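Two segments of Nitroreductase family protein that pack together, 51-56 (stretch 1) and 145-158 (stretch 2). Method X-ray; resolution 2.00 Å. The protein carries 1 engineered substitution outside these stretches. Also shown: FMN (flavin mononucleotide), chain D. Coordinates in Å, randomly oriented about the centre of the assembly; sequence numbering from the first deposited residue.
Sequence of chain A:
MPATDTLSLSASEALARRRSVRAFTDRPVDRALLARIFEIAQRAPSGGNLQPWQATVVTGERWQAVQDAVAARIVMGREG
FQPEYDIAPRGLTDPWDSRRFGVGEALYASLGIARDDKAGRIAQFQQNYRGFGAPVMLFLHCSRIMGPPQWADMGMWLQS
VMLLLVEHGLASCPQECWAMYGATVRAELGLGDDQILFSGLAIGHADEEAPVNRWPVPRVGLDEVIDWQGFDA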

ATOM      1  N   GLN A  51       4.100   4.989  10.724  1.00 25.46           N
ATOM      2  CA  GLN A  51       3.132   5.872  10.073  1.00 28.69           C
ATOM      3  C   GLN A  51       3.830   6.934   9.193  1.00 28.11           C
ATOM      4  O   GLN A  51       3.666   8.129   9.413  1.00 33.27           O
ATOM      5  N   PRO A  52       4.612   6.494   8.207  1.00 31.20           N
ATOM      6  CA  PRO A  52       5.495   7.438   7.498  1.00 33.21           C
ATOM      7  C   PRO A  52       4.783   8.381   6.516  1.00 31.87           C
ATOM      8  O   PRO A  52       5.431   9.304   6.018  1.00 41.21           O
ATOM      9  N   TRP A  53       3.492   8.172   6.254  1.00 25.17           N
ATOM     10  CA  TRP A  53       2.756   9.000   5.309  1.00 26.27           C
ATOM     11  C   TRP A  53       2.491  10.438   5.776  1.00 29.77           C
ATOM     12  O   TRP A  53       2.156  10.686   6.934  1.00 31.03           O
ATOM     13  N   GLN A  54       2.619  11.372   4.850  1.00 25.13           N
ATOM     14  CA  GLN A  54       2.263  12.777   5.109  1.00 33.55           C
ATOM     15  C   GLN A  54       1.492  13.292   3.912  1.00 29.77           C
ATOM     16  O   GLN A  54       1.818  12.957   2.779  1.00 35.53           O
ATOM     17  N   ALA A  55       0.488  14.120   4.140  1.00 28.55           N
ATOM     18  CA  ALA A  55      -0.312  14.558   3.011  1.00 30.09           C
ATOM     19  C   ALA A  55      -0.604  16.033   3.051  1.00 36.24           C
ATOM     20  O   ALA A  55      -0.917  16.587   4.097  1.00 45.81           O
ATOM     21  N   THR A  56      -0.509  16.657   1.885  1.00 37.06           N
ATOM     22  CA  THR A  56      -0.942  18.023   1.707  1.00 35.35           C
ATOM     23  C   THR A  56      -2.184  18.050   0.818  1.00 41.72           C
ATOM     24  O   THR A  56      -2.129  17.726  -0.371  1.00 36.99           O
ATOM     25  N   ILE A 145      14.347  10.045   4.098  1.00 42.92           N
ATOM     26  CA  ILE A 145      15.015   8.954   4.806  1.00 48.14           C
ATOM     27  C   ILE A 145      14.251   7.644   4.593  1.00 42.22           C
ATOM     28  O   ILE A 145      14.809   6.560   4.725  1.00 43.87           O
ATOM     29  N   MET A 146      12.974   7.744   4.247  1.00 36.88           N
ATOM     30  CA  MET A 146      12.135   6.546   4.145  1.00 30.49           C
ATOM     31  C   MET A 146      12.600   5.591   3.031  1.00 35.40           C
ATOM     32  O   MET A 146      13.053   6.018   1.979  1.00 34.25           O
ATOM     33  N   GLY A 147      12.506   4.289   3.270  1.00 32.27           N
ATOM     34  CA  GLY A 147      12.934   3.328   2.275  1.00 32.56           C
ATOM     35  C   GLY A 147      11.737   2.634   1.639  1.00 38.88           C
ATOM     36  O   GLY A 147      10.591   2.947   1.956  1.00 37.00           O
ATOM     37  N   PRO A 148      12.002   1.687   0.726  1.00 35.57           N
ATOM     38  CA  PRO A 148      10.966   0.896   0.051  1.00 29.82           C
ATOM     39  C   PRO A 148       9.900   0.285   1.003  1.00 34.15           C
ATOM     40  O   PRO A 148       8.714   0.429   0.719  1.00 29.84           O
ATOM     41  N   PRO A 149      10.302  -0.353   2.125  1.00 27.60           N
ATOM     42  CA  PRO A 149       9.220  -0.803   3.010  1.00 27.75           C
ATOM     43  C   PRO A 149       8.345   0.350   3.535  1.00 32.91           C
ATOM     44  O   PRO A 149       7.173   0.129   3.837  1.00 32.80           O
ATOM     45  N   GLN A 150       8.912   1.543   3.720  1.00 26.87           N
ATOM     46  CA  GLN A 150       8.070   2.644   4.165  1.00 29.12           C
ATOM     47  C   GLN A 150       7.155   3.097   3.025  1.00 28.27           C
ATOM     48  O   GLN A 150       6.042   3.561   3.249  1.00 26.43           O
ATOM     49  N   TRP A 151       7.635   2.966   1.798  1.00 26.73           N
ATOM     50  CA  TRP A 151       6.783   3.240   0.673  1.00 23.16           C
ATOM     51  C   TRP A 151       5.617   2.270   0.642  1.00 27.58           C
ATOM     52  O   TRP A 151       4.512   2.668   0.314  1.00 27.11           O
ATOM     53  N   ALA A 152       5.832   1.012   1.031  1.00 27.29           N
ATOM     54  CA  ALA A 152       4.699   0.082   1.067  1.00 26.05           C
ATOM     55  C   ALA A 152       3.696   0.518   2.145  1.00 26.13           C
ATOM     56  O   ALA A 152       2.487   0.432   1.927  1.00 23.53           O
ATOM     57  N   ASP A 153       4.200   1.016   3.281  1.00 22.25           N
ATOM     58  CA  ASP A 153       3.355   1.576   4.344  1.00 24.81           C
ATOM     59  C   ASP A 153       2.469   2.680   3.785  1.00 25.30           C
ATOM     60  O   ASP A 153       1.300   2.771   4.118  1.00 19.95           O
ATOM     61  N   MET A 154       3.026   3.529   2.929  1.00 24.79           N
ATOM     62  CA  MET A 154       2.215   4.596   2.345  1.00 23.84           C
ATOM     63  C   MET A 154       1.064   4.039   1.486  1.00 23.58           C
ATOM     64  O   MET A 154      -0.064   4.572   1.512  1.00 24.71           O
ATOM     65  N   GLY A 155       1.361   2.998   0.714  1.00 22.93           N
ATOM     66  CA  GLY A 155       0.341   2.335  -0.102  1.00 19.37           C
ATOM     67  C   GLY A 155      -0.780   1.814   0.776  1.00 23.57           C
ATOM     68  O   GLY A 155      -1.966   1.941   0.467  1.00 25.55           O
ATOM     69  N   MET A 156      -0.399   1.253   1.910  1.00 23.19           N
ATOM     70  CA  MET A 156      -1.387   0.717   2.845  1.00 23.07           C
ATOM     71  C   MET A 156      -2.318   1.831   3.261  1.00 24.53           C
ATOM     72  O   MET A 156      -3.540   1.667   3.262  1.00 22.79           O
ATOM     73  N   TRP A 157      -1.739   2.972   3.607  1.00 21.96           N
ATOM     74  CA  TRP A 157      -2.552   4.152   3.977  1.00 18.62           C
ATOM     75  C   TRP A 157      -3.404   4.651   2.825  1.00 20.60           C
ATOM     76  O   TRP A 157      -4.608   4.870   2.967  1.00 19.08           O
ATOM     77  N   LEU A 158      -2.772   4.832   1.674  1.00 19.76           N
ATOM     78  CA  LEU A 158      -3.472   5.347   0.508  1.00 18.66           C
ATOM     79  C   LEU A 158      -4.668   4.493   0.127  1.00 26.68           C
ATOM     80  O   LEU A 158      -5.743   5.015  -0.162  1.00 28.00           O
TER

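Aromatic stacking can be the central feature of a contact that has no hydrogen bond across it, and the packing of residues 51-56, a turn running into a strand, on the helix that begins at Pro148 is a clear example. At its centre, Trp53 (chi1 p, 50°) and Trp157 (chi1 t, 179°) both point toward the opposing stretch and lay their five-membered rings face to face, centroids 3.5 Å apart and planes at 17°. The overlap is tight: Trp53 NE1 lies 3.0 Å from Trp157 CD1. The two indole nitrogens, Trp53 NE1 and Trp157 NE1, approach to 3.2 Å, but both are donors and cannot bond to each other; Trp53 NE1 is satisfied elsewhere in the structure. The stack is extended by Trp157 CB, which sits over the six-membered ring of Trp53, 3.6 Å from its centroid, in a CH-pi contact.

Further apolar contacts lie next to the stack. Ala55 CB meets Trp157 CH2 at 3.9 Å, while Met154, an m/t/m rotamer whose CA-to-CB bond points sideways, brings CG to 4.2 Å from Trp53 CB. Pro52 turns its C-gamma endo ring toward the helix, with CG 3.5 Å from Asp153 CB and CB 3.9 Å from Met146 CE. Met146, in the m/m/t conformation, thus reaches the proline from the loop preceding the helix.

Toward the polar edge, Gln150 makes a small contact: Pro52 CG lies 3.7 Å from Gln150 O and 4.0 Å from Gln150 CB. The end of its m/p side chain leads away, where OE1 accepts a 2.7 Å hydrogen bond from Gly147 N, tying the side chain to the N-cap residue. Asp153 (chi1 m) directs its CA-to-CB bond toward stretch 1, yet its OD1 is hydrogen-bonded elsewhere in the structure. This OD1 also lies 3.7 Å from C8M of FMN, and Met156 SD approaches the same methyl at 3.5 Å, so the same helix touches both stretch 1 and the flavin.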

ATOM      1  CB  GLN A  51       2.252   6.584  11.120  1.00 24.24           C
ATOM      2  CG  GLN A  51       1.446   5.626  12.010  1.00 24.14           C
ATOM      3  CD  GLN A  51       1.016   6.277  13.310  1.00 33.66           C
ATOM      4  OE1 GLN A  51       0.032   7.028  13.358  1.00 31.16           O
ATOM      5  NE2 GLN A  51       1.786   6.041  14.361  1.00 30.62           N
ATOM      6  CB  PRO A  52       6.473   6.505   6.768  1.00 28.69           C
ATOM      7  CG  PRO A  52       5.631   5.249   6.490  1.00 25.37           C
ATOM      8  CD  PRO A  52       4.708   5.117   7.683  1.00 21.54           C
ATOM      9  CB  TRP A  53       1.419   8.342   4.944  1.00 23.80           C
ATOM     10  CG  TRP A  53       0.586   7.892   6.087  1.00 31.18           C
ATOM     11  CD1 TRP A  53      -0.346   8.625   6.770  1.00 25.15           C
ATOM     12  CD2 TRP A  53       0.591   6.588   6.688  1.00 31.46           C
ATOM     13  NE1 TRP A  53      -0.914   7.860   7.759  1.00 30.11           N
ATOM     14  CE2 TRP A  53      -0.353   6.608   7.732  1.00 30.17           C
ATOM     15  CE3 TRP A  53       1.306   5.403   6.439  1.00 33.66           C
ATOM     16  CZ2 TRP A  53      -0.599   5.491   8.544  1.00 30.20           C
ATOM     17  CZ3 TRP A  53       1.048   4.283   7.234  1.00 26.64           C
ATOM     18  CH2 TRP A  53       0.106   4.340   8.277  1.00 28.30           C
ATOM     19  CB  GLN A  54       3.504  13.639   5.350  1.00 38.90           C
ATOM     20  CG  GLN A  54       4.149  13.435   6.706  1.00 53.04           C
ATOM     21  CD  GLN A  54       5.447  14.208   6.851  1.00 66.81           C
ATOM     22  OE1 GLN A  54       6.538  13.656   6.706  1.00 73.13           O
ATOM     23  NE2 GLN A  54       5.332  15.498   7.113  1.00 72.04           N
ATOM     24  CB  ALA A  55      -1.618  13.780   2.945  1.00 26.39           C
ATOM     25  CB  THR A  56       0.173  18.874   1.111  1.00 43.48           C
ATOM     26  OG1 THR A  56       1.280  18.850   2.018  1.00 40.45           O
ATOM     27  CG2 THR A  56      -0.295  20.330   0.904  1.00 37.05           C
ATOM     28  CB  ILE A 145      15.148   9.215   6.334  1.00 53.62           C
ATOM     29  CG1 ILE A 145      13.771   9.191   7.008  1.00 59.43           C
ATOM     30  CG2 ILE A 145      15.894  10.523   6.618  1.00 48.83           C
ATOM     31  CD1 ILE A 145      13.833   8.886   8.499  1.00 66.44           C
ATOM     32  CB  MET A 146      10.688   6.965   3.917  1.00 31.31           C
ATOM     33  CG  MET A 146      10.085   7.769   5.072  1.00 38.56           C
ATOM     34  SD  MET A 146      10.342   7.032   6.696  1.00 51.11           S
ATOM     35  CE  MET A 146       9.733   8.336   7.772  1.00 58.16           C
ATOM     36  CB  PRO A 148      11.786  -0.204  -0.654  1.00 40.28           C
ATOM     37  CG  PRO A 148      13.097   0.456  -0.953  1.00 43.43           C
ATOM     38  CD  PRO A 148      13.360   1.340   0.261  1.00 43.19           C
ATOM     39  CB  PRO A 149       9.968  -1.449   4.177  1.00 31.52           C
ATOM     40  CG  PRO A 149      11.285  -0.723   4.214  1.00 36.39           C
ATOM     41  CD  PRO A 149      11.626  -0.535   2.754  1.00 37.86           C
ATOM     42  CB  GLN A 150       8.897   3.805   4.697  1.00 27.48           C
ATOM     43  CG  GLN A 150       9.431   3.568   6.100  1.00 34.31           C
ATOM     44  CD  GLN A 150      10.617   2.638   6.115  1.00 33.70           C
ATOM     45  OE1 GLN A 150      11.520   2.763   5.296  1.00 37.70           O
ATOM     46  NE2 GLN A 150      10.634   1.714   7.064  1.00 30.89           N
ATOM     47  CB  TRP A 151       7.584   3.200  -0.636  1.00 29.74           C
ATOM     48  CG  TRP A 151       8.314   4.510  -0.825  1.00 40.84           C
ATOM     49  CD1 TRP A 151       9.204   5.083   0.044  1.00 44.52           C
ATOM     50  CD2 TRP A 151       8.173   5.429  -1.911  1.00 32.25           C
ATOM     51  NE1 TRP A 151       9.639   6.287  -0.446  1.00 39.29           N
ATOM     52  CE2 TRP A 151       9.021   6.522  -1.647  1.00 39.32           C
ATOM     53  CE3 TRP A 151       7.432   5.422  -3.089  1.00 33.22           C
ATOM     54  CZ2 TRP A 151       9.135   7.607  -2.518  1.00 39.03           C
ATOM     55  CZ3 TRP A 151       7.545   6.494  -3.950  1.00 41.46           C
ATOM     56  CH2 TRP A 151       8.392   7.575  -3.660  1.00 41.17           C
ATOM     57  CB  ALA A 152       5.171  -1.369   1.295  1.00 23.92           C
ATOM     58  CB  ASP A 153       4.185   2.173   5.492  1.00 23.44           C
ATOM     59  CG  ASP A 153       5.069   1.163   6.207  1.00 32.05           C
ATOM     60  OD1 ASP A 153       4.780  -0.054   6.173  1.00 35.47           O
ATOM     61  OD2 ASP A 153       6.050   1.621   6.858  1.00 37.79           O
ATOM     62  CB  MET A 154       3.090   5.549   1.499  1.00 28.26           C
ATOM     63  CG  MET A 154       4.074   6.393   2.337  1.00 32.57           C
ATOM     64  SD  MET A 154       4.789   7.792   1.415  1.00 39.73           S
ATOM     65  CE  MET A 154       5.800   6.955   0.207  1.00 32.59           C
ATOM     66  CB  MET A 156      -0.697   0.087   4.052  1.00 22.69           C
ATOM     67  CG  MET A 156       0.066  -1.204   3.705  1.00 25.74           C
ATOM     68  SD  MET A 156       1.025  -1.748   5.131  1.00 27.29           S
ATOM     69  CE  MET A 156       2.279  -2.708   4.251  1.00 27.28           C
ATOM     70  CB  TRP A 157      -1.670   5.285   4.463  1.00 29.22           C
ATOM     71  CG  TRP A 157      -2.429   6.527   4.827  1.00 29.75           C
ATOM     72  CD1 TRP A 157      -3.085   6.758   5.997  1.00 31.52           C
ATOM     73  CD2 TRP A 157      -2.587   7.728   4.034  1.00 26.85           C
ATOM     74  NE1 TRP A 157      -3.635   8.023   5.995  1.00 29.57           N
ATOM     75  CE2 TRP A 157      -3.353   8.637   4.804  1.00 33.12           C
ATOM     76  CE3 TRP A 157      -2.173   8.110   2.755  1.00 35.68           C
ATOM     77  CZ2 TRP A 157      -3.714   9.931   4.339  1.00 31.97           C
ATOM     78  CZ3 TRP A 157      -2.536   9.391   2.287  1.00 40.80           C
ATOM     79  CH2 TRP A 157      -3.303  10.279   3.083  1.00 35.33           C
ATOM     80  CB  LEU A 158      -2.513   5.444  -0.695  1.00 20.07           C
ATOM     81  CG  LEU A 158      -3.142   6.229  -1.844  1.00 30.13           C
ATOM     82  CD1 LEU A 158      -3.388   7.687  -1.416  1.00 35.63           C
ATOM     83  CD2 LEU A 158      -2.280   6.163  -3.087  1.00 29.27           C
TER
HETATM   84  N1  FMN D 301       4.856  -6.627  13.731  1.00 31.27           N
HETATM   85  C2  FMN D 301       5.672  -7.548  14.337  1.00 39.57           C
HETATM   86  O2  FMN D 301       5.441  -7.872  15.494  1.00 40.81           O
HETATM   87  N3  FMN D 301       6.729  -8.114  13.650  1.00 41.23           N
HETATM   88  C4  FMN D 301       6.992  -7.779  12.340  1.00 41.91           C
HETATM   89  O4  FMN D 301       7.948  -8.324  11.757  1.00 38.71           O
HETATM   90  C4A FMN D 301       6.164  -6.832  11.722  1.00 39.88           C
HETATM   91  N5  FMN D 301       6.371  -6.442  10.419  1.00 39.74           N
HETATM   92  C5A FMN D 301       5.521  -5.539   9.813  1.00 35.17           C
HETATM   93  C6  FMN D 301       5.741  -5.181   8.496  1.00 32.89           C
HETATM   94  C7  FMN D 301       4.893  -4.266   7.881  1.00 33.53           C
HETATM   95  C7M FMN D 301       5.124  -3.904   6.448  1.00 33.13           C
HETATM   96  C8  FMN D 301       3.832  -3.705   8.581  1.00 31.09           C
HETATM   97  C8M FMN D 301       2.892  -2.749   7.896  1.00 25.85           C
HETATM   98  C9  FMN D 301       3.616  -4.065   9.902  1.00 25.50           C
HETATM   99  C9A FMN D 301       4.457  -4.990  10.516  1.00 29.59           C
HETATM  100  N10 FMN D 301       4.263  -5.359  11.837  1.00 29.79           N
HETATM  101  C10 FMN D 301       5.101  -6.271  12.426  1.00 32.09           C
HETATM  102  C1' FMN D 301       3.123  -4.809  12.651  1.00 23.45           C
HETATM  103  C2' FMN D 301       3.359  -3.371  13.102  1.00 28.64           C
HETATM  104  O2' FMN D 301       4.205  -3.337  14.224  1.00 26.45           O
HETATM  105  C3' FMN D 301       1.991  -2.776  13.436  1.00 27.83           C
HETATM  106  O3' FMN D 301       1.207  -2.702  12.265  1.00 30.23           O
HETATM  107  C4' FMN D 301       2.052  -1.392  14.079  1.00 28.55           C
HETATM  108  O4' FMN D 301       2.668  -1.539  15.345  1.00 36.72           O
HETATM  109  C5' FMN D 301       0.614  -0.917  14.287  1.00 29.84           C
HETATM  110  O5' FMN D 301      -0.097  -1.878  15.073  1.00 35.36           O
HETATM  111  P   FMN D 301      -1.483  -2.533  14.543  1.00 33.06           P
HETATM  112  O1P FMN D 301      -1.838  -3.615  15.548  1.00 37.97           O
HETATM  113  O2P FMN D 301      -2.614  -1.544  14.466  1.00 34.12           O
HETATM  114  O3P FMN D 301      -1.249  -3.027  13.139  1.00 32.06           O